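Local coordinates for protein bacteriorhodopsin (Nanosalina sp., PDB 6EYU) that pumps protons inward across the membrane as a xenorhodopsin, probably driven by light absorbed by its bound retinal, at residues L30-P35 against G217-Y222; L103-L107 against L143-F148; I127-Y131 against P178-Y182. One frame throughout, in Å; residues are numbered along the deposited sequence.

Overall arrangement
The chain is a retinal protein of seven membrane-spanning helices, and the three contacts sample different helix pairs of the bundle. Contact 1 joins the first and last spans; contacts 2 and 3 both use helix 128-145, near its C-terminal end and near its start. Contacts 1 and 2 lie toward one end of the bundle, their centres 23 Å apart and their nearest atoms about 11 Å apart. Contact 3 lies toward the other end, its centre 22 Å from that of contact 2 and 32 Å from that of contact 1. Only contact 3 packs on the retinal, though it too has a monoacylglycerol beside it; contacts 1 and 2 meet monoacylglycerols, with eicosane as well in contact 1.

Contact 1: residues L30-P35 against G217-Y222; sequences LFLYLP and GFLDMY. With MUN ([(2~{S})-2,3-bis(oxidanyl)propyl] (~{E})-undec-2-enoate), chain L; MUN ([(2~{S})-2,3-bis(oxidanyl)propyl] (~{E})-undec-2-enoate), chain T; LFA (eicosane), chain G.
Phe-31 and Phe-218 share the same first torsion, CG anti to the carbonyl carbon (chi1 -71° in both), and this swings each ring off its own helix into the gap between the two. The rings meet edge to face, with centroids 4.8 Å apart and planes at 58°. Phe-31 CE1 stands over the centre of the Phe-218 ring, 3.6 Å above its plane, while its neighbour Phe-31 CZ settles 3.6 Å from Gly-217 CA, where no side chain intervenes. The other face of Phe-218 looks onto the eicosane, whose C18 lies offset toward the rim. Leu-34 CD2 (3.7 Å from Phe-218 CE1) and Leu-30 CB press on the edge of the same ring. This is where the seven-helix bundle closes on itself: the first span, helix 14-38, runs alongside the last, helix 198-230, the short segments nearly parallel at 5° with axes 10.8 Å apart. Met-221 fills the inner side of the seam. Bent at the last torsion, it sets Met-221 CE 3.5 Å from Phe-31 CD1 and Met-221 SD beside Pro-35 CD at 4.0 Å. Helix 42-63 backs this side, with Val-52 against Phe-31. Were Phe-218 cut back to alanine, the Phe-31 edge would probably lose its aromatic face and a gap would open toward the eicosane, leaving Leu-34 CD2 without a ring edge. On the lipid side, the backbone-proximal part of Tyr-222 meets a monoacylglycerol, Tyr-222 CB lying 3.3 Å from ester oxygen OAB of MUN (chain L), and its hydroxyl end reaches a second such lipid and the tail of the eicosane.

Contact 2: residues L103-L107 against L143-F148; sequences LLGAL and LLAKPF. With MUN ([(2~{S})-2,3-bis(oxidanyl)propyl] (~{E})-undec-2-enoate), chain V.
Phe-148 reaches across to helix 101-124 and is wrapped there by three leucines, the densest part of the contact. Leu-107 CD2 sits over one face of the ring in a CH-pi contact, 4.1 Å from the centroid and 26° off the normal. Leu-103 CB approaches Phe-148 CE2 obliquely at 3.7 Å, and Leu-104 CD2 meets Phe-148 CZ at 4.0 Å. Leu-107 turns its CG away from the backbone N (chi1 -169°), which lets Leu-107 CD2 also touch Leu-144 CD2 at 3.8 Å. Tyr-163 and Ile-170 of helix 157-183 back Phe-148 and Leu-144. The opposite flank has fewer protein contacts and is completed by lipid. Leu-103 CD1 lies 3.8 Å from Pro-147 CB, and Ala-106 CB touches Leu-143 CD2 only at 4.2 Å, but Leu-143 CD1 turns to the acyl chain of MUN (chain V), 3.6 Å from its CAN. Ala-106 also packs on Ile-46 of the second subunit. The helix is interrupted at Lys-146, between 128-145 and 147-152, where Leu-143 O accepts from both Lys-146 N and Phe-148 N, from opposite faces of its plane. The whole is a leucine-rich interface, lipid along one flank, between the consecutive fourth and fifth spans of a seven-helix rhodopsin.

Contact 3: residues I127-Y131 against P178-Y182; sequences ITPYY and PTVWY. With RET (retinal), chain D.
Tyr-130 is tied to Pro-178 by the single hydrogen bond of the contact, from Tyr-130 OH to Pro-178 O at 2.7 Å. The donor stands above the carbonyl plane, 57° out of it, while the carbonyl oxygen lies near the plane of the tyrosine ring, at its edge. Tyr-130 CG lies opposite the backbone N (chi1 171°), which carries the ring straight across to helix 157-183. The aromatic contacts gather round this ring. The six-membered ring of Trp-181 is almost parallel to it, planes at 13°, but strongly offset, with little overlap; Tyr-130 CD2 and Trp-181 CZ3 are the nearest atoms, 3.2 Å apart. The Tyr-182 side chain crosses that of Tyr-130 at about a right angle, the rings neither stacked nor edge-to-face, with Tyr-182 CD2 3.7 Å from Tyr-130 CZ. Apolar contacts close the side toward the start of helix 128-145: Ile-127 CD1 touches Tyr-182 CE2 at 3.7 Å and lies at the edge of the Trp-181 ring, 3.9 Å from CZ3. The remaining contacts are with the retinal. Ring carbon C3 of RET lies 3.2 Å from Tyr-130 CD2, methyl C17 of RET sits over a face of Trp-181, 3.7 Å from CG, and Pro-178 CB faces methyl C18 of RET at 3.9 Å. Trp-181 NE1 bonds to Tyr-74 OH and Tyr-182 OH to Ser-192 OG, anchoring the polar ends of both rings elsewhere. The chemistry implies a hydrophobic, aromatic wall for the ionone ring, as in other microbial rhodopsins, with one tyrosine hydroxyl joining helix 128-145 to helix 157-183 through a proline carbonyl.

Contact 1: residues L30-P35 against G217-Y222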
loop_
_atom_site.group_PDB
_atom_site.type_symbol
_atom_site.label_atom_id
_atom_site.label_comp_id
_atom_site.label_asym_id
_atom_site.label_seq_id
_atom_site.Cartn_x
_atom_site.Cartn_y
_atom_site.Cartn_z
ATOM N N LEU A 30 7.618 -14.844 19.377
ATOM C CA LEU A 30 7.846 -16.277 19.226
ATOM C C LEU A 30 7.976 -16.653 17.752
ATOM O O LEU A 30 8.844 -17.441 17.379
ATOM C CB LEU A 30 6.703 -17.070 19.867
ATOM C CG LEU A 30 6.934 -17.545 21.303
ATOM C CD1 LEU A 30 8.057 -16.762 21.966
ATOM C CD2 LEU A 30 5.652 -17.436 22.112
ATOM N N PHE A 31 7.120 -16.075 16.914
ATOM C CA PHE A 31 7.126 -16.382 15.487
ATOM C C PHE A 31 8.499 -16.104 14.883
ATOM O O PHE A 31 8.966 -16.842 14.016
ATOM C CB PHE A 31 6.061 -15.559 14.755
ATOM C CG PHE A 31 4.652 -15.983 15.057
ATOM C CD1 PHE A 31 4.369 -17.287 15.432
ATOM C CD2 PHE A 31 3.600 -15.098 14.889
ATOM C CE1 PHE A 31 3.077 -17.671 15.735
ATOM C CE2 PHE A 31 2.306 -15.472 15.200
ATOM C CZ PHE A 31 2.044 -16.760 15.623
ATOM N N LEU A 32 9.133 -15.026 15.333
ATOM C CA LEU A 32 10.440 -14.635 14.816
ATOM C C LEU A 32 11.499 -15.663 15.197
ATOM O O LEU A 32 12.459 -15.885 14.459
ATOM C CB LEU A 32 10.833 -13.258 15.356
ATOM C CG LEU A 32 10.005 -12.092 14.814
ATOM C CD1 LEU A 32 10.559 -10.762 15.303
ATOM C CD2 LEU A 32 9.965 -12.135 13.295
ATOM N N TYR A 33 11.326 -16.276 16.364
ATOM C CA TYR A 33 12.315 -17.203 16.899
ATOM C C TYR A 33 12.103 -18.601 16.326
ATOM O O TYR A 33 13.059 -19.353 16.134
ATOM C CB TYR A 33 12.223 -17.244 18.427
ATOM C CG TYR A 33 12.761 -18.514 19.046
ATOM C CD1 TYR A 33 14.117 -18.647 19.322
ATOM C CD2 TYR A 33 11.895 -19.460 19.582
ATOM C CE1 TYR A 33 14.602 -19.738 20.016
ATOM C CE2 TYR A 33 12.371 -20.555 20.277
ATOM C CZ TYR A 33 13.726 -20.695 20.483
ATOM O OH TYR A 33 14.207 -21.796 21.153
ATOM N N LEU A 34 10.859 -18.909 15.972
ATOM C CA LEU A 34 10.463 -20.286 15.704
ATOM C C LEU A 34 11.172 -20.835 14.470
ATOM O O LEU A 34 11.484 -22.025 14.409
ATOM C CB LEU A 34 8.947 -20.380 15.517
ATOM C CG LEU A 34 8.215 -21.224 16.562
ATOM C CD1 LEU A 34 9.141 -22.285 17.136
ATOM C CD2 LEU A 34 7.659 -20.341 17.669
ATOM N N PRO A 35 11.385 -19.980 13.459
ATOM C CA PRO A 35 11.910 -20.499 12.204
ATOM C C PRO A 35 13.297 -21.120 12.342
ATOM O O PRO A 35 13.587 -22.128 11.699
ATOM C CB PRO A 35 11.960 -19.260 11.314
ATOM C CG PRO A 35 10.828 -18.418 11.798
ATOM C CD PRO A 35 10.678 -18.700 13.271
ATOM N N GLY A 217 -0.359 -19.018 13.059
ATOM C CA GLY A 217 1.075 -18.858 12.854
ATOM C C GLY A 217 1.858 -20.069 13.327
ATOM O O GLY A 217 2.755 -20.548 12.633
ATOM N N PHE A 218 1.528 -20.552 14.520
ATOM C CA PHE A 218 2.116 -21.783 15.036
ATOM C C PHE A 218 1.736 -22.965 14.151
ATOM O O PHE A 218 2.602 -23.649 13.605
ATOM C CB PHE A 218 1.645 -22.035 16.469
ATOM C CG PHE A 218 2.222 -21.079 17.472
ATOM C CD1 PHE A 218 3.581 -21.070 17.735
ATOM C CD2 PHE A 218 1.425 -20.110 18.061
ATOM C CE1 PHE A 218 4.128 -20.149 18.608
ATOM C CE2 PHE A 218 1.966 -19.183 18.931
ATOM C CZ PHE A 218 3.320 -19.202 19.205
ATOM N N LEU A 219 0.439 -23.106 13.901
ATOM C CA LEU A 219 -0.083 -24.224 13.124
ATOM C C LEU A 219 0.658 -24.344 11.795
ATOM O O LEU A 219 1.040 -25.438 11.383
ATOM C CB LEU A 219 -1.578 -24.026 12.868
ATOM C CG LEU A 219 -2.438 -25.287 12.741
ATOM C CD1 LEU A 219 -3.094 -25.340 11.371
ATOM C CD2 LEU A 219 -1.619 -26.542 12.998
ATOM N N ASP A 220 0.906 -23.204 11.159
ATOM C CA ASP A 220 1.484 -23.179 9.820
ATOM C C ASP A 220 2.929 -23.663 9.853
ATOM O O ASP A 220 3.341 -24.474 9.023
ATOM C CB ASP A 220 1.423 -21.764 9.244
ATOM C CG ASP A 220 2.122 -21.649 7.904
ATOM O OD1 ASP A 220 1.911 -22.531 7.045
ATOM O OD2 ASP A 220 2.814 -20.634 7.678
ATOM N N MET A 221 3.683 -23.191 10.840
ATOM C CA MET A 221 5.126 -23.396 10.864
ATOM C C MET A 221 5.457 -24.798 11.361
ATOM O O MET A 221 6.401 -25.428 10.880
ATOM C CB MET A 221 5.791 -22.352 11.763
ATOM C CG MET A 221 5.811 -20.954 11.170
ATOM S SD MET A 221 7.047 -19.886 11.930
ATOM C CE MET A 221 5.999 -18.660 12.710
ATOM N N TYR A 222 4.589 -25.340 12.209
ATOM C CA TYR A 222 4.767 -26.693 12.724
ATOM C C TYR A 222 4.365 -27.736 11.684
ATOM O O TYR A 222 5.011 -28.776 11.557
ATOM C CB TYR A 222 3.954 -26.887 14.006
ATOM C CG TYR A 222 4.708 -26.531 15.269
ATOM C CD1 TYR A 222 5.642 -27.404 15.813
ATOM C CD2 TYR A 222 4.494 -25.319 15.912
ATOM C CE1 TYR A 222 6.336 -27.082 16.963
ATOM C CE2 TYR A 222 5.187 -24.987 17.060
ATOM C CZ TYR A 222 6.104 -25.872 17.583
ATOM O OH TYR A 222 6.793 -25.547 18.730
HETATM C CAR MUN L . -0.149 -17.173 22.931
HETATM C CAQ MUN L . -0.013 -18.654 22.575
HETATM C CAP MUN L . -1.149 -19.057 21.634
HETATM C CAO MUN L . -1.388 -20.564 21.743
HETATM C CAN MUN L . -1.511 -21.162 20.342
HETATM C CAM MUN L . -0.393 -22.184 20.127
HETATM C CAK MUN L . -1.005 -23.544 19.786
HETATM C CAH MUN L . -0.983 -23.738 18.269
HETATM C CAF MUN L . -0.912 -25.231 17.937
HETATM C CAC MUN L . 0.392 -25.694 17.283
HETATM C CAA MUN L . 0.425 -27.167 16.865
HETATM O OAD MUN L . -0.282 -27.998 17.435
HETATM O OAB MUN L . 1.404 -27.488 15.977
HETATM C CAE MUN L . 1.792 -28.851 16.168
HETATM C CAG MUN L . 1.191 -29.715 15.058
HETATM O OAJ MUN L . 1.056 -28.935 13.867
HETATM C CAI MUN L . 2.111 -30.907 14.786
HETATM O OAL MUN L . 3.462 -30.452 14.681
HETATM C CAN MUN T . 4.230 -22.824 27.454
HETATM C CAM MUN T . 3.894 -23.884 26.405
HETATM C CAK MUN T . 5.167 -24.640 26.018
HETATM C CAH MUN T . 4.825 -25.731 25.001
HETATM C CAF MUN T . 6.117 -26.277 24.383
HETATM C CAC MUN T . 5.955 -27.545 23.536
HETATM C CAA MUN T . 7.083 -27.827 22.538
HETATM O OAD MUN T . 8.129 -27.176 22.569
HETATM O OAB MUN T . 6.932 -28.972 21.817
HETATM C CAE MUN T . 6.892 -28.665 20.420
HETATM C CAG MUN T . 8.170 -29.171 19.747
HETATM O OAJ MUN T . 8.984 -29.844 20.712
HETATM C CAI MUN T . 7.807 -30.142 18.621
HETATM O OAL MUN T . 8.979 -30.844 18.199
HETATM C C14 LFA G . 2.065 -18.807 24.328
HETATM C C15 LFA G . 2.827 -19.625 23.287
HETATM C C16 LFA G . 3.081 -21.031 23.830
HETATM C C17 LFA G . 2.318 -22.051 22.985
HETATM C C18 LFA G . 3.259 -22.680 21.960
HETATM C C19 LFA G . 2.566 -23.874 21.305
HETATM C C20 LFA G . 3.593 -24.713 20.546
#

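Contact 2: residues L103-L107 against L143-F148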
loop_
_atom_site.group_PDB
_atom_site.type_symbol
_atom_site.label_atom_id
_atom_site.label_comp_id
_atom_site.label_asym_id
_atom_site.label_seq_id
_atom_site.Cartn_x
_atom_site.Cartn_y
_atom_site.Cartn_z
ATOM N N LEU A 103 -1.319 -15.626 -9.199
ATOM C CA LEU A 103 -2.338 -16.158 -8.301
ATOM C C LEU A 103 -2.141 -15.628 -6.885
ATOM O O LEU A 103 -3.108 -15.323 -6.187
ATOM C CB LEU A 103 -2.295 -17.687 -8.297
ATOM C CG LEU A 103 -2.531 -18.346 -9.658
ATOM C CD1 LEU A 103 -2.551 -19.861 -9.527
ATOM C CD2 LEU A 103 -3.823 -17.840 -10.278
ATOM N N LEU A 104 -0.884 -15.491 -6.478
ATOM C CA LEU A 104 -0.556 -14.874 -5.198
ATOM C C LEU A 104 -1.044 -13.430 -5.166
ATOM O O LEU A 104 -1.619 -12.980 -4.175
ATOM C CB LEU A 104 0.955 -14.914 -4.960
ATOM C CG LEU A 104 1.437 -15.780 -3.792
ATOM C CD1 LEU A 104 2.711 -15.200 -3.197
ATOM C CD2 LEU A 104 0.360 -15.914 -2.727
ATOM N N GLY A 105 -0.801 -12.705 -6.253
ATOM C CA GLY A 105 -1.312 -11.347 -6.401
ATOM C C GLY A 105 -2.827 -11.304 -6.401
ATOM O O GLY A 105 -3.432 -10.461 -5.738
ATOM N N ALA A 106 -3.442 -12.205 -7.161
ATOM C CA ALA A 106 -4.896 -12.303 -7.206
ATOM C C ALA A 106 -5.454 -12.643 -5.828
ATOM O O ALA A 106 -6.424 -12.036 -5.373
ATOM C CB ALA A 106 -5.320 -13.353 -8.221
ATOM N N LEU A 107 -4.833 -13.615 -5.166
ATOM C CA LEU A 107 -5.240 -14.008 -3.822
ATOM C C LEU A 107 -5.198 -12.813 -2.875
ATOM O O LEU A 107 -6.166 -12.536 -2.169
ATOM C CB LEU A 107 -4.330 -15.121 -3.296
ATOM C CG LEU A 107 -4.793 -15.813 -2.012
ATOM C CD1 LEU A 107 -6.255 -16.221 -2.115
ATOM C CD2 LEU A 107 -3.919 -17.021 -1.712
ATOM N N LEU A 143 -9.781 -20.023 -5.335
ATOM C CA LEU A 143 -8.337 -20.041 -5.546
ATOM C C LEU A 143 -7.683 -21.079 -4.641
ATOM O O LEU A 143 -6.979 -21.972 -5.113
ATOM C CB LEU A 143 -7.742 -18.661 -5.257
ATOM C CG LEU A 143 -7.242 -17.858 -6.459
ATOM C CD1 LEU A 143 -7.994 -18.230 -7.728
ATOM C CD2 LEU A 143 -7.367 -16.368 -6.176
ATOM N N LEU A 144 -7.833 -20.891 -3.334
ATOM C CA LEU A 144 -7.270 -21.813 -2.357
ATOM C C LEU A 144 -7.608 -23.252 -2.723
ATOM O O LEU A 144 -6.782 -24.151 -2.564
ATOM C CB LEU A 144 -7.808 -21.499 -0.960
ATOM C CG LEU A 144 -7.386 -20.152 -0.371
ATOM C CD1 LEU A 144 -7.903 -20.020 1.053
ATOM C CD2 LEU A 144 -5.874 -19.997 -0.416
ATOM N N ALA A 145 -8.878 -23.488 -3.032
ATOM C CA ALA A 145 -9.404 -24.845 -3.106
ATOM C C ALA A 145 -8.846 -25.581 -4.321
ATOM O O ALA A 145 -8.714 -26.805 -4.307
ATOM C CB ALA A 145 -10.923 -24.820 -3.154
ATOM N N LYS A 146 -8.522 -24.834 -5.372
ATOM C CA LYS A 146 -8.149 -25.440 -6.646
ATOM C C LYS A 146 -6.694 -25.145 -7.000
ATOM O O LYS A 146 -5.808 -25.951 -6.710
ATOM C CB LYS A 146 -9.071 -24.949 -7.764
ATOM C CG LYS A 146 -8.503 -25.146 -9.159
ATOM C CD LYS A 146 -9.008 -26.434 -9.789
ATOM C CE LYS A 146 -9.797 -26.158 -11.060
ATOM N N PRO A 147 -6.458 -24.050 -7.739
ATOM C CA PRO A 147 -5.147 -23.814 -8.339
ATOM C C PRO A 147 -4.012 -23.871 -7.322
ATOM O O PRO A 147 -2.976 -24.477 -7.590
ATOM C CB PRO A 147 -5.268 -22.406 -8.939
ATOM C CG PRO A 147 -6.478 -21.797 -8.313
ATOM C CD PRO A 147 -7.390 -22.937 -7.980
ATOM N N PHE A 148 -4.240 -23.320 -6.134
ATOM C CA PHE A 148 -3.245 -23.380 -5.069
ATOM C C PHE A 148 -3.096 -24.806 -4.554
ATOM O O PHE A 148 -1.985 -25.266 -4.291
ATOM C CB PHE A 148 -3.629 -22.447 -3.920
ATOM C CG PHE A 148 -3.085 -21.056 -4.067
ATOM C CD1 PHE A 148 -1.752 -20.793 -3.792
ATOM C CD2 PHE A 148 -3.836 -20.075 -4.693
ATOM C CE1 PHE A 148 -1.212 -19.545 -4.033
ATOM C CE2 PHE A 148 -3.302 -18.825 -4.942
ATOM C CZ PHE A 148 -1.990 -18.557 -4.605
HETATM C CAQ MUN V . -10.701 -13.223 -7.817
HETATM C CAP MUN V . -10.171 -14.643 -8.015
HETATM C CAO MUN V . -10.165 -14.982 -9.508
HETATM C CAN MUN V . -8.764 -15.446 -9.917
HETATM C CAM MUN V . -8.858 -16.401 -11.112
HETATM C CAK MUN V . -7.451 -16.665 -11.653
HETATM C CAH MUN V . -7.470 -17.826 -12.656
HETATM C CAF MUN V . -8.138 -19.058 -12.033
HETATM C CAC MUN V . -7.239 -20.323 -11.885
HETATM C CAA MUN V . -6.163 -20.527 -12.987
HETATM O OAD MUN V . -5.646 -19.554 -13.535
HETATM O OAB MUN V . -5.630 -21.781 -13.010
HETATM C CAE MUN V . -4.498 -21.845 -13.883
HETATM C CAG MUN V . -3.990 -23.289 -13.954
HETATM O OAJ MUN V . -5.089 -24.189 -13.795
HETATM C CAI MUN V . -3.322 -23.534 -15.309
HETATM O OAL MUN V . -3.269 -24.940 -15.567
#

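Contact 3: residues I127-Y131 against P178-Y182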
loop_
_atom_site.group_PDB
_atom_site.type_symbol
_atom_site.label_atom_id
_atom_site.label_comp_id
_atom_site.label_asym_id
_atom_site.label_seq_id
_atom_site.Cartn_x
_atom_site.Cartn_y
_atom_site.Cartn_z
ATOM N N ILE A 127 -25.536 -2.048 1.891
ATOM C CA ILE A 127 -25.136 -3.449 1.943
ATOM C C ILE A 127 -24.554 -3.903 0.607
ATOM O O ILE A 127 -24.088 -5.035 0.478
ATOM C CB ILE A 127 -26.323 -4.362 2.298
ATOM C CG1 ILE A 127 -25.817 -5.718 2.799
ATOM C CG2 ILE A 127 -27.224 -4.556 1.088
ATOM C CD1 ILE A 127 -25.130 -5.653 4.144
ATOM N N THR A 128 -24.617 -3.031 -0.394
ATOM C CA THR A 128 -24.247 -3.411 -1.752
ATOM C C THR A 128 -22.814 -3.933 -1.798
ATOM O O THR A 128 -22.573 -5.050 -2.255
ATOM C CB THR A 128 -24.385 -2.231 -2.732
ATOM O OG1 THR A 128 -25.768 -1.898 -2.895
ATOM C CG2 THR A 128 -23.789 -2.589 -4.086
ATOM N N PRO A 129 -21.857 -3.133 -1.302
ATOM C CA PRO A 129 -20.448 -3.515 -1.382
ATOM C C PRO A 129 -20.162 -4.816 -0.641
ATOM O O PRO A 129 -19.400 -5.651 -1.128
ATOM C CB PRO A 129 -19.719 -2.343 -0.709
ATOM C CG PRO A 129 -20.696 -1.214 -0.698
ATOM C CD PRO A 129 -22.044 -1.856 -0.595
ATOM N N TYR A 130 -20.845 -5.024 0.481
ATOM C CA TYR A 130 -20.749 -6.280 1.215
ATOM C C TYR A 130 -20.923 -7.466 0.270
ATOM O O TYR A 130 -20.227 -8.474 0.392
ATOM C CB TYR A 130 -21.804 -6.335 2.321
ATOM C CG TYR A 130 -21.920 -7.685 2.994
ATOM C CD1 TYR A 130 -22.868 -8.609 2.573
ATOM C CD2 TYR A 130 -21.205 -7.968 4.151
ATOM C CE1 TYR A 130 -23.042 -9.810 3.236
ATOM C CE2 TYR A 130 -21.370 -9.165 4.821
ATOM C CZ TYR A 130 -22.286 -10.085 4.356
ATOM O OH TYR A 130 -22.445 -11.285 5.011
ATOM N N TYR A 131 -21.790 -7.301 -0.724
ATOM C CA TYR A 131 -22.159 -8.404 -1.605
ATOM C C TYR A 131 -21.033 -8.713 -2.584
ATOM O O TYR A 131 -20.719 -9.878 -2.835
ATOM C CB TYR A 131 -23.439 -8.068 -2.372
ATOM C CG TYR A 131 -24.701 -8.268 -1.563
ATOM C CD1 TYR A 131 -24.818 -9.336 -0.683
ATOM C CD2 TYR A 131 -25.706 -7.310 -1.565
ATOM C CE1 TYR A 131 -25.923 -9.471 0.135
ATOM C CE2 TYR A 131 -26.820 -7.442 -0.758
ATOM C CZ TYR A 131 -26.925 -8.525 0.087
ATOM O OH TYR A 131 -28.041 -8.670 0.880
ATOM N N PRO A 178 -17.912 -12.552 7.541
ATOM C CA PRO A 178 -19.053 -11.911 6.892
ATOM C C PRO A 178 -20.381 -12.314 7.524
ATOM O O PRO A 178 -21.357 -11.568 7.440
ATOM C CB PRO A 178 -18.973 -12.409 5.441
ATOM C CG PRO A 178 -18.055 -13.584 5.464
ATOM C CD PRO A 178 -17.109 -13.347 6.599
ATOM N N THR A 179 -20.375 -13.421 8.259
ATOM C CA THR A 179 -21.565 -13.870 8.971
ATOM C C THR A 179 -21.780 -13.057 10.243
ATOM O O THR A 179 -22.847 -12.477 10.445
ATOM C CB THR A 179 -21.468 -15.362 9.343
ATOM O OG1 THR A 179 -21.176 -16.133 8.171
ATOM C CG2 THR A 179 -22.775 -15.845 9.954
ATOM N N VAL A 180 -20.754 -12.994 11.088
ATOM C CA VAL A 180 -20.831 -12.214 12.319
ATOM C C VAL A 180 -21.048 -10.736 12.007
ATOM O O VAL A 180 -21.863 -10.071 12.646
ATOM C CB VAL A 180 -19.552 -12.361 13.166
ATOM C CG1 VAL A 180 -18.328 -12.483 12.271
ATOM C CG2 VAL A 180 -19.410 -11.184 14.119
ATOM N N TRP A 181 -20.372 -10.249 10.973
ATOM C CA TRP A 181 -20.518 -8.861 10.544
ATOM C C TRP A 181 -21.974 -8.560 10.205
ATOM O O TRP A 181 -22.521 -7.543 10.632
ATOM C CB TRP A 181 -19.632 -8.590 9.326
ATOM C CG TRP A 181 -19.505 -7.135 8.979
ATOM C CD1 TRP A 181 -18.499 -6.292 9.354
ATOM C CD2 TRP A 181 -20.286 -6.416 8.014
ATOM N NE1 TRP A 181 -18.608 -5.094 8.690
ATOM C CE2 TRP A 181 -19.704 -5.140 7.871
ATOM C CE3 TRP A 181 -21.401 -6.740 7.235
ATOM C CZ2 TRP A 181 -20.233 -4.171 7.021
ATOM C CZ3 TRP A 181 -21.932 -5.771 6.403
ATOM C CH2 TRP A 181 -21.345 -4.503 6.299
ATOM N N TYR A 182 -22.628 -9.509 9.543
ATOM C CA TYR A 182 -23.964 -9.284 9.006
ATOM C C TYR A 182 -25.005 -9.302 10.120
ATOM O O TYR A 182 -25.926 -8.485 10.134
ATOM C CB TYR A 182 -24.303 -10.348 7.960
ATOM C CG TYR A 182 -25.542 -10.034 7.152
ATOM C CD1 TYR A 182 -26.796 -10.440 7.589
ATOM C CD2 TYR A 182 -25.476 -9.195 6.047
ATOM C CE1 TYR A 182 -27.943 -10.070 6.914
ATOM C CE2 TYR A 182 -26.617 -8.817 5.367
ATOM C CZ TYR A 182 -27.849 -9.252 5.809
ATOM O OH TYR A 182 -28.987 -8.896 5.122
HETATM C C1 RET D . -15.997 -8.205 5.614
HETATM C C2 RET D . -16.780 -7.146 4.833
HETATM C C3 RET D . -18.062 -7.723 4.233
HETATM C C4 RET D . -17.724 -8.774 3.180
HETATM C C5 RET D . -16.630 -9.715 3.687
HETATM C C6 RET D . -15.857 -9.490 4.786
HETATM C C7 RET D . -14.880 -10.486 5.182
HETATM C C8 RET D . -14.057 -10.274 6.246
HETATM C C9 RET D . -13.028 -11.236 6.547
HETATM C C10 RET D . -12.198 -11.074 7.653
HETATM C C11 RET D . -11.215 -11.994 8.079
HETATM C C12 RET D . -10.509 -11.484 9.163
HETATM C C13 RET D . -9.375 -12.077 9.762
HETATM C C14 RET D . -8.741 -11.451 10.843
HETATM C C15 RET D . -7.562 -11.861 11.457
HETATM C C16 RET D . -14.589 -7.688 5.915
HETATM C C17 RET D . -16.721 -8.546 6.917
HETATM C C18 RET D . -16.409 -11.018 2.917
HETATM C C19 RET D . -12.874 -12.476 5.665
HETATM C C20 RET D . -8.855 -13.420 9.245
#